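Ureidoglycolate hydrolase (Arabidopsis thaliana, PDB 4PXE) hydrolyses (S)-ureidoglycolate to glyoxylate, ammonium and carbon dioxide in purine breakdown, working as a manganese-dependent homodimer of the peptidase M20 family. Local coordinates at residues 84-89 with 126-131; 201-205 with 423-427; 274-279 with 307-313; 227-231 with 372-377; 40-44 with 135-141. The contacts are given in a common frame with arbitrary orientation. Numbering follows the deposited sequence.

Contact 1 of 5, residues 84-89 with 126-131; sequences LPAVAT and KRSLEI
Extended backbone sets residues 87-89 and 129-131 side by side as parallel strands; the axes of the short segments come within 4.7 Å and cross at -26°. Val87 pairs with Leu129, Ala88 with Glu130 and Thr89 with Ile131, at CA-CA distances of 4.9, 4.7 and 5.0 Å. Three backbone hydrogen bonds, each 2.9 Å, alternate across the pair: Val87 N to Ser128 O, Glu130 N to Val87 O, and Thr89 N to Glu130 O. Where the ladder frays, water 1 bridges Leu84 O (2.7 Å) and Ser128 N (2.9 Å). The strands are joined through helix 105-120 in a beta-alpha-beta crossover, and strand 201-209 flanks 86-91 on its other edge, as expected in the alpha/beta catalytic domain of the M20 family. Apolar packing follows the alternation of side chains. Val87 (t), Leu129 (m,t), Thr89 and Ile131 (m,t) share the face covered by helices 105-120 and 410-429, with Val87 CB 3.8 Å from Leu129 CD2; the branched aliphatics Val87, Leu129 and Ile131 suit this buried layer, and Thr89 fits because its OG1 bonds Leu205 O. Ala88 and Glu130 occupy the other face, where small Ala88 leaves room for Tyr201, whose OH bonds Glu130 OE1. Before the strands, Leu84 CD1 lies over one face of the Arg127 guanidinium and 3.9 Å from Arg127 CG, while Arg127 also makes a cation-pi contact with Phe202.

Contact 2 of 5, residues 201-205 with 423-427; sequences YFAFL and TLAKL
Helix-on-sheet packing of the alpha/beta catalytic domain is seen here in miniature: the C-terminal helix 410-429 lies against strand 201-209. The helical segment 423-427 runs almost exactly antiparallel to strand 203-205, at 176°, with axes 10.3 Å apart at closest approach, a gap that leaves room for one interlocked layer of side chains. Ala203 faces Leu427 (CA-CA 7.8 Å) and Leu205 faces Leu424 (8.1 Å). Alternation along the strand directs Ala203 and Leu205 toward the helix and Phe204 away from it. Leu205 (m,t) is the bump on the strand side. Its CD1 sits in the hollow lined by Thr423, Leu424 and Leu427, 3.7 Å from Thr423 CG2 and 3.8 Å from Leu424 CD2, and its CD2 also touches Leu427 CD1 at 3.9 Å. Thr423 can turn a methyl to this apolar hollow because its OG1 bonds Val419 O within the helix. From the helix, Leu427 (m,t) is the answering bump: it fills the shallow place left by the small Ala203, whose CB is 4.1 Å from Leu427 CD1, and is bordered by Leu205 and Phe202. On the neighbouring strand, Val87 also packs on Leu424 and Leu427. At the corner where the chain turns, Phe202 (chi1 t) closes the end of the groove and makes a cation-pi contact with Arg127. Phe202 CE2 lies 4.1 Å from Leu427 CD2 and 3.6 Å from Leu427 O.

Contact 3 of 5, residues 274-279 with 307-313; sequences SESIDT and RDIDEAR. With GLV (glyoxylic acid), chain E.
The carboxylate of Asp308 organises this contact. Its OD2 accepts from Thr279 OG1 at 2.7 Å, the hydrogen bond that joins the segments, and from Arg313 NE at 2.8 Å; its OD1 takes Arg313 NH2 at 2.9 Å, completing a two-pronged salt bridge. OD1 also receives Asp310 N at 3.0 Å, an Asx turn, before Asp310 OD1 caps the following helix by accepting Arg313 N at 2.9 Å. The short, forked acid thus serves loop, strand end and helix start together. Water 2 links Asp278 OD2 (2.6 Å) to Arg313 NH2 (2.8 Å), while Asp278 OD1 pairs with Arg375. The loop is shaped by two ST turns, Ser276 N to Ser274 OG at 3.0 Å and Asp278 N to Ser276 OG at 3.1 Å, and by a type I turn from Ser276 to Thr279; positive phi at Glu275 ends the preceding helix. Packing is light: Ser274 CB lies 3.9 Å from Arg313 CG, and Asp278 CB 4.0 Å from Ile309 CG2. Arg307 extends away from the loop, giving NH1 to glyoxylate O2 (2.8 Å) and NH2 to O3 (2.7 Å), the paired arginine-carboxylate recognition that holds the acid end of the product in this dimer-interface active site.

Contact 4 of 5, residues 227-231 with 372-377; sequences AIAAP and MISRAY. With GLV (glyoxylic acid), chain E.
Ile228 and Ser374 pair in parallel register, CA to CA 4.7 Å, with Ala227 beside Ile373 at 5.0 Å. Ser374 N donates to Ala227 O and Ala229 N to Ser374 O, both at 2.9 Å; beyond them the chains diverge, and water 3 bridges Ala229 O (3.0 Å) and Arg375 O (2.9 Å). Ile228 takes the m,t rotamer, placing CG2 3.6 Å from Ala376 O and CG1 4.1 Å from Ser374 CB on the face they share. Ser374, chi1 t, folds its hydroxyl forward to donate to Ala376 O at 2.7 Å, a bond that spans the bend after the strand; His378 NE2 is also bonded to this hydroxyl. Strands 222-239 and 369-374 are neighbours in the mixed sheet, and the chain leaving 369-374 delivers Ala376 and Tyr377 to the substrate pocket. Tyr377, chi1 p and chi2 -101°, lays one ring face over glyoxylate C1, while Pro231 CB packs against Tyr377 CD1 at 3.6 Å, apolar against apolar. Tyr377 N donates to glyoxylate O2 at 3.0 Å. The CA-to-CB bond of Arg375 points away from segment 227-231, and its guanidinium forms a salt bridge with Asp278; Ala376 packs on His244 of the second subunit.

Contact 5 of 5, residues 40-44 with 135-141; sequences RVLYT and TSEEPTR. With MN (manganese (II) ion), chain D; GLV (glyoxylic acid), chain E.
Arg40 closes strand 38-40, and water 4, hydrogen-bonded to Thr140 OG1 (2.8 Å), reaches its carbonyl weakly. Val41 (chi1 t) opens a type II turn to Thr44; its CG1 lies 3.7 Å from Arg141 CB and its CG2 4.0 Å from Thr140 CG2. Leu42 (t,p) fits between loop residues: CD1 is 3.5 Å from Thr135 O and both methyls lie 3.7 Å from Ser136 CB, while its O accepts from the extended Arg141 through NH1 at 2.9 Å. Tyr43, with phi 72°, holds the turn's left-handed position. Thr44 N returns to Val41 O at 3.1 Å, and its OG1 donates to the same oxygen at 2.7 Å. The second loop carries part of the active site: Glu138 OE2 binds manganese at 2.2 Å beside ligands Asp103 and His402, and water 6 joins that metal to Glu137 OE1 (2.6 Å) and glyoxylate O1 (2.8 Å). The turn leads into helix 45-60, capped by Thr44, while the metal-bearing loop follows strand 129-133 and helix 174-180 packs on Tyr43 and Arg141.

Contacts 1 and 2 form one buried block, centres 7 Å apart: strands 86-91 and 201-209 are sheet neighbours, and helix 410-429 covers both. Contact 1 relies on backbone ladder bonds, contact 2 on interlocking aliphatic side chains. Contact 4 is also buried, but its brief strand pairing gives way to pocket residues. It meets contact 3 through Asp308 O to Ala230 N and the salt bridge Asp278 OD1 to Arg375 NH1, both 2.9 Å. Of the partly buried pair, contact 3 joins a loop to a strand-helix junction by acid, arginine and hydroxyl groups; contact 5 joins two loops by one arginine-to-carbonyl bond and aliphatic packing. Contacts 3, 4 and 5 converge on glyoxylate and touch the second subunit; contacts 1 and 2 do not.

Contact 1 of 5, residues 84-89 with 126-131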
# COMPACT_ATOMS: atom_id res chain seq x y z
N LEU A 84 -11.53 47.08 -15.17
CA LEU A 84 -10.28 47.07 -14.42
C LEU A 84 -9.96 45.65 -13.98
O LEU A 84 -10.87 44.87 -13.73
CB LEU A 84 -10.38 47.97 -13.19
CG LEU A 84 -10.54 49.47 -13.44
CD1 LEU A 84 -10.71 50.18 -12.11
CD2 LEU A 84 -9.35 50.01 -14.20
N PRO A 85 -8.67 45.32 -13.90
CA PRO A 85 -8.28 44.04 -13.29
C PRO A 85 -8.92 43.91 -11.91
O PRO A 85 -8.87 44.84 -11.10
CB PRO A 85 -6.76 44.17 -13.17
CG PRO A 85 -6.38 45.07 -14.33
CD PRO A 85 -7.51 46.06 -14.44
N ALA A 86 -9.54 42.76 -11.65
CA ALA A 86 -10.31 42.54 -10.43
C ALA A 86 -9.42 42.21 -9.24
O ALA A 86 -8.24 41.89 -9.40
CB ALA A 86 -11.31 41.42 -10.64
N VAL A 87 -9.98 42.32 -8.04
CA VAL A 87 -9.32 41.81 -6.84
C VAL A 87 -9.81 40.40 -6.62
O VAL A 87 -11.01 40.17 -6.50
CB VAL A 87 -9.65 42.66 -5.60
CG1 VAL A 87 -8.79 42.24 -4.42
CG2 VAL A 87 -9.45 44.15 -5.92
N ALA A 88 -8.87 39.45 -6.57
CA ALA A 88 -9.21 38.03 -6.47
C ALA A 88 -8.89 37.47 -5.09
O ALA A 88 -7.97 37.93 -4.42
CB ALA A 88 -8.49 37.22 -7.56
N THR A 89 -9.65 36.45 -4.69
CA THR A 89 -9.35 35.74 -3.46
C THR A 89 -9.85 34.32 -3.60
O THR A 89 -10.81 34.06 -4.31
CB THR A 89 -10.02 36.40 -2.22
OG1 THR A 89 -9.59 35.74 -1.02
CG2 THR A 89 -11.55 36.34 -2.32
N LYS A 126 -15.45 49.24 -6.64
CA LYS A 126 -15.02 49.87 -7.88
C LYS A 126 -14.48 48.77 -8.79
O LYS A 126 -15.13 48.40 -9.78
CB LYS A 126 -13.96 50.93 -7.61
CG LYS A 126 -13.56 51.70 -8.86
CD LYS A 126 -12.49 52.73 -8.58
CE LYS A 126 -11.13 52.07 -8.42
NZ LYS A 126 -10.05 53.09 -8.33
N ARG A 127 -13.32 48.23 -8.46
CA ARG A 127 -12.86 46.99 -9.08
C ARG A 127 -13.74 45.84 -8.66
O ARG A 127 -14.16 45.77 -7.49
CB ARG A 127 -11.43 46.67 -8.65
CG ARG A 127 -10.43 47.67 -9.12
CD ARG A 127 -9.04 47.25 -8.73
NE ARG A 127 -8.07 48.16 -9.31
CZ ARG A 127 -7.76 49.32 -8.76
NH1 ARG A 127 -8.37 49.67 -7.64
NH2 ARG A 127 -6.86 50.12 -9.33
N SER A 128 -14.02 44.93 -9.58
CA SER A 128 -14.79 43.74 -9.27
C SER A 128 -14.05 42.91 -8.24
O SER A 128 -12.82 43.01 -8.12
CB SER A 128 -15.02 42.90 -10.52
OG SER A 128 -15.76 43.64 -11.48
N LEU A 129 -14.80 42.10 -7.50
CA LEU A 129 -14.20 41.11 -6.63
C LEU A 129 -14.49 39.73 -7.20
O LEU A 129 -15.60 39.47 -7.67
CB LEU A 129 -14.77 41.23 -5.21
CG LEU A 129 -14.69 42.61 -4.55
CD1 LEU A 129 -15.29 42.54 -3.16
CD2 LEU A 129 -13.25 43.11 -4.50
N GLU A 130 -13.50 38.84 -7.17
CA GLU A 130 -13.72 37.50 -7.71
C GLU A 130 -13.16 36.42 -6.80
O GLU A 130 -11.99 36.47 -6.42
CB GLU A 130 -13.14 37.38 -9.13
CG GLU A 130 -13.55 36.10 -9.85
CD GLU A 130 -13.33 36.18 -11.36
OE1 GLU A 130 -12.22 36.57 -11.79
OE2 GLU A 130 -14.27 35.86 -12.11
N ILE A 131 -14.01 35.46 -6.47
CA ILE A 131 -13.63 34.32 -5.65
C ILE A 131 -13.22 33.18 -6.55
O ILE A 131 -13.92 32.84 -7.50
CB ILE A 131 -14.79 33.85 -4.77
CG1 ILE A 131 -15.28 34.99 -3.87
CG2 ILE A 131 -14.36 32.65 -3.93
CD1 ILE A 131 -16.41 34.58 -2.97
O HOH W 1 -12.97 45.55 -12.18

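Contact 2 of 5, residues 201-205 with 423-427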
# COMPACT_ATOMS: atom_id res chain seq x y z
N TYR A 201 -5.30 40.21 -12.74
CA TYR A 201 -5.86 40.57 -11.44
C TYR A 201 -5.03 41.68 -10.81
O TYR A 201 -3.80 41.68 -10.91
CB TYR A 201 -5.86 39.36 -10.50
CG TYR A 201 -6.91 38.33 -10.79
CD1 TYR A 201 -8.24 38.68 -10.93
CD2 TYR A 201 -6.57 36.98 -10.92
CE1 TYR A 201 -9.22 37.74 -11.19
CE2 TYR A 201 -7.54 36.02 -11.19
CZ TYR A 201 -8.86 36.40 -11.32
OH TYR A 201 -9.83 35.45 -11.58
N PHE A 202 -5.70 42.63 -10.16
CA PHE A 202 -5.04 43.70 -9.42
C PHE A 202 -4.23 43.16 -8.24
O PHE A 202 -3.11 43.59 -7.98
CB PHE A 202 -6.09 44.72 -8.94
CG PHE A 202 -5.52 45.94 -8.26
CD1 PHE A 202 -4.76 46.86 -8.98
CD2 PHE A 202 -5.79 46.19 -6.93
CE1 PHE A 202 -4.26 47.99 -8.36
CE2 PHE A 202 -5.29 47.33 -6.30
CZ PHE A 202 -4.53 48.23 -7.02
N ALA A 203 -4.82 42.19 -7.53
CA ALA A 203 -4.14 41.50 -6.43
C ALA A 203 -4.86 40.19 -6.21
O ALA A 203 -6.00 40.03 -6.64
CB ALA A 203 -4.17 42.34 -5.16
N PHE A 204 -4.17 39.26 -5.54
CA PHE A 204 -4.76 38.00 -5.10
C PHE A 204 -4.51 37.80 -3.60
O PHE A 204 -3.38 37.88 -3.14
CB PHE A 204 -4.18 36.79 -5.86
CG PHE A 204 -4.66 35.48 -5.32
CD1 PHE A 204 -5.91 35.00 -5.67
CD2 PHE A 204 -3.90 34.76 -4.42
CE1 PHE A 204 -6.38 33.81 -5.15
CE2 PHE A 204 -4.37 33.57 -3.89
CZ PHE A 204 -5.61 33.11 -4.25
N LEU A 205 -5.58 37.50 -2.86
CA LEU A 205 -5.48 37.27 -1.41
C LEU A 205 -5.97 35.88 -1.07
O LEU A 205 -6.97 35.43 -1.60
CB LEU A 205 -6.40 38.25 -0.67
CG LEU A 205 -6.41 39.70 -1.12
CD1 LEU A 205 -7.41 40.47 -0.28
CD2 LEU A 205 -5.03 40.30 -1.00
N THR A 423 -9.87 44.14 3.54
CA THR A 423 -8.75 44.23 2.62
C THR A 423 -9.23 44.22 1.16
O THR A 423 -8.74 45.00 0.34
CB THR A 423 -7.72 43.10 2.85
OG1 THR A 423 -7.29 43.10 4.22
CG2 THR A 423 -6.49 43.30 1.96
N LEU A 424 -10.20 43.36 0.84
CA LEU A 424 -10.81 43.33 -0.49
C LEU A 424 -11.40 44.70 -0.83
O LEU A 424 -11.23 45.19 -1.95
CB LEU A 424 -11.93 42.29 -0.55
CG LEU A 424 -11.51 40.82 -0.61
CD1 LEU A 424 -12.74 39.94 -0.42
CD2 LEU A 424 -10.81 40.49 -1.93
N ALA A 425 -12.11 45.27 0.13
CA ALA A 425 -12.78 46.56 -0.05
C ALA A 425 -11.76 47.64 -0.32
O ALA A 425 -11.92 48.45 -1.26
CB ALA A 425 -13.59 46.89 1.19
N LYS A 426 -10.70 47.69 0.49
CA LYS A 426 -9.66 48.70 0.32
C LYS A 426 -8.99 48.58 -1.05
O LYS A 426 -8.78 49.58 -1.74
CB LYS A 426 -8.62 48.61 1.43
CG LYS A 426 -9.14 48.99 2.80
CD LYS A 426 -8.06 48.80 3.86
CE LYS A 426 -8.54 49.26 5.23
NZ LYS A 426 -8.94 50.70 5.25
N LEU A 427 -8.66 47.36 -1.45
CA LEU A 427 -8.02 47.15 -2.74
C LEU A 427 -8.96 47.47 -3.90
O LEU A 427 -8.51 47.99 -4.93
CB LEU A 427 -7.50 45.72 -2.83
CG LEU A 427 -6.33 45.45 -1.89
CD1 LEU A 427 -5.99 43.96 -1.84
CD2 LEU A 427 -5.10 46.27 -2.31

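Contact 3 of 5, residues 274-279 with 307-313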
# COMPACT_ATOMS: atom_id res chain seq x y z
N SER A 274 21.42 20.27 7.45
CA SER A 274 21.34 21.67 7.00
C SER A 274 21.69 22.62 8.14
O SER A 274 22.06 23.77 7.90
CB SER A 274 19.94 22.00 6.50
OG SER A 274 19.12 22.38 7.59
N GLU A 275 21.53 22.13 9.37
CA GLU A 275 21.74 22.92 10.59
C GLU A 275 20.76 24.08 10.75
O GLU A 275 20.97 24.96 11.58
CB GLU A 275 23.19 23.41 10.69
CG GLU A 275 24.21 22.28 10.81
CD GLU A 275 25.64 22.77 10.66
OE1 GLU A 275 25.84 23.99 10.47
OE2 GLU A 275 26.57 21.93 10.73
N SER A 276 19.69 24.07 9.96
CA SER A 276 18.62 25.05 10.12
C SER A 276 17.31 24.36 10.51
O SER A 276 16.91 23.38 9.88
CB SER A 276 18.38 25.82 8.83
OG SER A 276 17.25 26.67 8.96
N ILE A 277 16.64 24.91 11.51
CA ILE A 277 15.35 24.39 11.95
C ILE A 277 14.26 24.60 10.88
O ILE A 277 13.19 24.02 10.97
CB ILE A 277 14.91 25.04 13.28
CG1 ILE A 277 14.00 24.10 14.07
CG2 ILE A 277 14.29 26.42 13.03
CD1 ILE A 277 14.74 23.37 15.14
N ASP A 278 14.53 25.45 9.90
CA ASP A 278 13.54 25.73 8.86
C ASP A 278 13.49 24.67 7.76
O ASP A 278 12.62 24.71 6.89
CB ASP A 278 13.76 27.11 8.25
CG ASP A 278 13.50 28.22 9.24
OD1 ASP A 278 12.47 28.15 9.94
OD2 ASP A 278 14.34 29.14 9.33
N THR A 279 14.43 23.73 7.78
CA THR A 279 14.48 22.69 6.75
C THR A 279 13.63 21.50 7.18
O THR A 279 13.71 21.06 8.32
CB THR A 279 15.92 22.20 6.53
OG1 THR A 279 16.82 23.32 6.57
CG2 THR A 279 16.06 21.49 5.18
N ARG A 307 11.41 20.81 1.89
CA ARG A 307 11.21 22.26 1.76
C ARG A 307 12.15 23.03 2.66
O ARG A 307 12.69 22.50 3.62
CB ARG A 307 9.77 22.67 2.14
CG ARG A 307 8.70 21.62 1.81
CD ARG A 307 7.33 22.07 2.25
NE ARG A 307 6.41 20.93 2.15
CZ ARG A 307 5.08 21.04 2.23
NH1 ARG A 307 4.51 22.22 2.43
NH2 ARG A 307 4.32 19.95 2.14
N ASP A 308 12.33 24.31 2.32
CA ASP A 308 13.05 25.25 3.18
C ASP A 308 12.63 26.65 2.73
O ASP A 308 12.28 26.86 1.58
CB ASP A 308 14.57 25.07 3.02
CG ASP A 308 15.38 25.65 4.19
OD1 ASP A 308 15.02 26.73 4.73
OD2 ASP A 308 16.40 25.03 4.56
N ILE A 309 12.70 27.62 3.64
CA ILE A 309 12.48 29.01 3.25
C ILE A 309 13.66 29.46 2.38
O ILE A 309 13.48 30.29 1.48
CB ILE A 309 12.28 29.93 4.48
CG1 ILE A 309 11.92 31.36 4.04
CG2 ILE A 309 13.51 29.93 5.38
CD1 ILE A 309 10.70 31.45 3.13
N ASP A 310 14.83 28.87 2.62
CA ASP A 310 16.02 29.13 1.82
C ASP A 310 16.15 28.13 0.67
O ASP A 310 16.36 26.93 0.90
CB ASP A 310 17.27 29.08 2.70
CG ASP A 310 18.50 29.60 1.99
OD1 ASP A 310 19.14 28.82 1.27
OD2 ASP A 310 18.81 30.80 2.13
N GLU A 311 16.03 28.62 -0.55
CA GLU A 311 16.02 27.78 -1.75
C GLU A 311 17.32 26.98 -1.92
O GLU A 311 17.29 25.78 -2.19
CB GLU A 311 15.74 28.63 -2.99
CG GLU A 311 15.45 27.84 -4.26
CD GLU A 311 15.05 28.75 -5.42
OE1 GLU A 311 15.08 29.99 -5.25
OE2 GLU A 311 14.71 28.23 -6.50
N ALA A 312 18.45 27.65 -1.75
CA ALA A 312 19.74 26.98 -1.88
C ALA A 312 19.93 25.83 -0.88
O ALA A 312 20.45 24.76 -1.24
CB ALA A 312 20.89 28.00 -1.76
N ARG A 313 19.52 26.04 0.36
CA ARG A 313 19.62 25.02 1.39
C ARG A 313 18.74 23.82 1.03
O ARG A 313 19.15 22.66 1.17
CB ARG A 313 19.19 25.60 2.73
CG ARG A 313 19.83 24.98 3.95
CD ARG A 313 19.86 25.98 5.10
NE ARG A 313 18.55 26.57 5.34
CZ ARG A 313 18.35 27.72 5.98
NH1 ARG A 313 19.38 28.41 6.46
NH2 ARG A 313 17.12 28.19 6.14
C1 GLV E . -0.14 21.54 0.94
O1 GLV E . -0.54 22.85 0.76
C2 GLV E . 1.16 21.38 1.63
O2 GLV E . 1.80 22.42 2.00
O3 GLV E . 1.62 20.22 1.84
O HOH W 2 16.22 30.20 7.93

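Contact 4 of 5, residues 227-231 with 372-377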
# COMPACT_ATOMS: atom_id res chain seq x y z
N ALA A 227 6.02 35.71 3.01
CA ALA A 227 6.71 34.85 2.07
C ALA A 227 6.20 33.43 2.26
O ALA A 227 5.63 33.10 3.30
CB ALA A 227 8.22 34.90 2.31
N ILE A 228 6.41 32.61 1.24
CA ILE A 228 6.03 31.20 1.27
C ILE A 228 7.29 30.38 0.99
O ILE A 228 8.00 30.65 0.03
CB ILE A 228 4.97 30.89 0.20
CG1 ILE A 228 3.69 31.69 0.46
CG2 ILE A 228 4.68 29.37 0.14
CD1 ILE A 228 2.66 31.59 -0.66
N ALA A 229 7.56 29.37 1.82
CA ALA A 229 8.75 28.53 1.68
C ALA A 229 8.78 27.76 0.36
O ALA A 229 7.74 27.55 -0.29
CB ALA A 229 8.86 27.58 2.87
N ALA A 230 9.99 27.36 -0.04
CA ALA A 230 10.23 26.73 -1.33
C ALA A 230 10.02 25.22 -1.28
O ALA A 230 10.77 24.51 -0.60
CB ALA A 230 11.66 27.03 -1.77
N PRO A 231 9.01 24.72 -2.01
CA PRO A 231 8.68 23.30 -1.90
C PRO A 231 9.24 22.44 -3.04
O PRO A 231 9.32 22.89 -4.19
CB PRO A 231 7.16 23.32 -2.00
CG PRO A 231 6.88 24.45 -2.97
CD PRO A 231 7.98 25.47 -2.75
N MET A 372 4.66 37.07 9.33
CA MET A 372 5.22 35.72 9.43
C MET A 372 5.29 35.06 8.06
O MET A 372 4.73 35.57 7.09
CB MET A 372 4.41 34.88 10.42
CG MET A 372 2.94 34.72 10.07
SD MET A 372 1.88 34.14 11.42
CE MET A 372 2.64 32.57 11.80
N ILE A 373 5.99 33.94 7.99
CA ILE A 373 6.10 33.22 6.73
C ILE A 373 5.20 31.99 6.74
O ILE A 373 4.78 31.52 7.79
CB ILE A 373 7.55 32.79 6.43
CG1 ILE A 373 7.98 31.62 7.33
CG2 ILE A 373 8.49 33.99 6.54
CD1 ILE A 373 8.98 30.67 6.69
N SER A 374 4.88 31.50 5.55
CA SER A 374 4.17 30.23 5.43
C SER A 374 5.17 29.11 5.19
O SER A 374 6.04 29.21 4.32
CB SER A 374 3.16 30.28 4.29
OG SER A 374 2.46 29.05 4.19
N ARG A 375 5.04 28.04 5.97
CA ARG A 375 5.86 26.84 5.78
C ARG A 375 5.19 25.91 4.76
O ARG A 375 5.86 25.32 3.89
CB ARG A 375 6.07 26.13 7.12
CG ARG A 375 6.76 27.00 8.17
CD ARG A 375 7.18 26.17 9.36
NE ARG A 375 7.75 26.99 10.43
CZ ARG A 375 8.99 27.48 10.43
NH1 ARG A 375 9.80 27.24 9.41
NH2 ARG A 375 9.41 28.21 11.46
N ALA A 376 3.88 25.77 4.88
CA ALA A 376 3.08 25.10 3.87
C ALA A 376 3.16 25.87 2.56
O ALA A 376 3.43 27.07 2.55
CB ALA A 376 1.63 25.01 4.34
N TYR A 377 2.93 25.18 1.45
CA TYR A 377 2.69 25.90 0.20
C TYR A 377 1.19 26.07 0.00
O TYR A 377 0.37 25.49 0.74
CB TYR A 377 3.37 25.23 -1.01
CG TYR A 377 3.01 23.77 -1.21
CD1 TYR A 377 3.86 22.74 -0.79
CD2 TYR A 377 1.80 23.42 -1.81
CE1 TYR A 377 3.50 21.39 -0.97
CE2 TYR A 377 1.44 22.10 -1.99
CZ TYR A 377 2.29 21.09 -1.58
OH TYR A 377 1.92 19.77 -1.75
C1 GLV E . -0.14 21.54 0.94
O1 GLV E . -0.54 22.85 0.76
C2 GLV E . 1.16 21.38 1.63
O2 GLV E . 1.80 22.42 2.00
O3 GLV E . 1.62 20.22 1.84
O HOH W 3 6.37 25.23 1.05

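Contact 5 of 5, residues 40-44 with 135-141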
# COMPACT_ATOMS: atom_id res chain seq x y z
N ARG A 40 -10.94 13.86 0.47
CA ARG A 40 -11.70 14.33 -0.69
C ARG A 40 -10.76 14.64 -1.83
O ARG A 40 -10.08 15.67 -1.84
CB ARG A 40 -12.58 15.53 -0.34
CG ARG A 40 -13.43 15.99 -1.52
CD ARG A 40 -14.54 16.92 -1.08
NE ARG A 40 -14.04 18.11 -0.41
CZ ARG A 40 -14.34 18.46 0.84
NH1 ARG A 40 -15.14 17.71 1.59
NH2 ARG A 40 -13.83 19.57 1.35
N VAL A 41 -10.72 13.73 -2.80
CA VAL A 41 -9.73 13.76 -3.85
C VAL A 41 -10.28 14.30 -5.16
O VAL A 41 -11.43 14.03 -5.53
CB VAL A 41 -9.14 12.34 -4.05
CG1 VAL A 41 -8.10 12.34 -5.14
CG2 VAL A 41 -8.55 11.85 -2.73
N LEU A 42 -9.45 15.11 -5.83
CA LEU A 42 -9.73 15.68 -7.14
C LEU A 42 -10.50 14.75 -8.08
O LEU A 42 -10.06 13.63 -8.33
CB LEU A 42 -8.41 16.09 -7.79
CG LEU A 42 -8.42 16.56 -9.25
CD1 LEU A 42 -9.32 17.77 -9.40
CD2 LEU A 42 -7.02 16.88 -9.69
N TYR A 43 -11.64 15.25 -8.56
CA TYR A 43 -12.50 14.63 -9.58
C TYR A 43 -13.29 13.39 -9.14
O TYR A 43 -14.00 12.80 -9.96
CB TYR A 43 -11.73 14.33 -10.88
CG TYR A 43 -11.16 15.52 -11.62
CD1 TYR A 43 -11.82 16.75 -11.66
CD2 TYR A 43 -9.96 15.41 -12.32
CE1 TYR A 43 -11.28 17.83 -12.36
CE2 TYR A 43 -9.42 16.46 -13.01
CZ TYR A 43 -10.08 17.68 -13.04
OH TYR A 43 -9.51 18.72 -13.74
N THR A 44 -13.18 12.98 -7.88
CA THR A 44 -14.02 11.91 -7.38
C THR A 44 -15.44 12.41 -7.14
O THR A 44 -15.72 13.61 -7.20
CB THR A 44 -13.49 11.33 -6.07
OG1 THR A 44 -13.48 12.37 -5.08
CG2 THR A 44 -12.07 10.78 -6.26
N THR A 135 -9.14 24.21 -8.64
CA THR A 135 -9.70 22.90 -8.92
C THR A 135 -9.13 21.81 -8.01
O THR A 135 -9.82 20.84 -7.69
CB THR A 135 -9.54 22.53 -10.42
OG1 THR A 135 -10.48 21.50 -10.75
CG2 THR A 135 -8.12 22.10 -10.76
N SER A 136 -7.88 21.98 -7.60
CA SER A 136 -7.22 21.08 -6.66
C SER A 136 -5.91 21.72 -6.28
O SER A 136 -5.24 22.31 -7.13
CB SER A 136 -6.94 19.72 -7.33
OG SER A 136 -5.94 19.01 -6.62
N GLU A 137 -5.54 21.62 -5.00
CA GLU A 137 -4.25 22.13 -4.55
C GLU A 137 -3.37 21.00 -4.01
O GLU A 137 -2.14 21.11 -4.00
CB GLU A 137 -4.46 23.21 -3.48
CG GLU A 137 -3.19 23.89 -3.00
CD GLU A 137 -2.57 23.24 -1.78
OE1 GLU A 137 -3.20 22.35 -1.16
OE2 GLU A 137 -1.43 23.63 -1.45
N GLU A 138 -4.00 19.92 -3.54
CA GLU A 138 -3.24 18.82 -2.94
C GLU A 138 -2.72 17.85 -4.01
O GLU A 138 -3.36 17.65 -5.03
CB GLU A 138 -4.10 18.08 -1.91
CG GLU A 138 -4.59 18.98 -0.79
CD GLU A 138 -3.56 19.26 0.26
OE1 GLU A 138 -2.35 19.00 0.06
OE2 GLU A 138 -3.99 19.73 1.33
N PRO A 139 -1.53 17.26 -3.77
CA PRO A 139 -0.88 16.41 -4.79
C PRO A 139 -1.37 14.97 -4.79
O PRO A 139 -0.79 14.13 -5.48
CB PRO A 139 0.59 16.46 -4.38
CG PRO A 139 0.55 16.59 -2.90
CD PRO A 139 -0.63 17.53 -2.63
N THR A 140 -2.42 14.67 -4.03
CA THR A 140 -2.86 13.29 -3.77
C THR A 140 -3.05 12.41 -5.00
O THR A 140 -2.55 11.28 -5.05
CB THR A 140 -4.18 13.29 -2.97
OG1 THR A 140 -4.03 14.15 -1.83
CG2 THR A 140 -4.54 11.88 -2.50
N ARG A 141 -3.80 12.91 -5.98
CA ARG A 141 -4.21 12.02 -7.07
C ARG A 141 -3.13 11.81 -8.12
O ARG A 141 -2.85 10.67 -8.49
CB ARG A 141 -5.49 12.51 -7.73
CG ARG A 141 -6.01 11.51 -8.75
CD ARG A 141 -7.49 11.68 -9.07
NE ARG A 141 -7.93 10.56 -9.88
CZ ARG A 141 -9.19 10.32 -10.24
NH1 ARG A 141 -10.17 11.14 -9.87
NH2 ARG A 141 -9.46 9.24 -10.98
MN MN D . -2.97 20.94 2.81
C1 GLV E . -0.14 21.54 0.94
O1 GLV E . -0.54 22.85 0.76
C2 GLV E . 1.16 21.38 1.63
O2 GLV E . 1.80 22.42 2.00
O3 GLV E . 1.62 20.22 1.84
O HOH W 4 -6.66 15.08 -1.98
O HOH W 5 -12.67 9.60 -9.87
O HOH W 6 -3.27 22.56 1.44
O HOH W 7 -1.75 21.96 3.70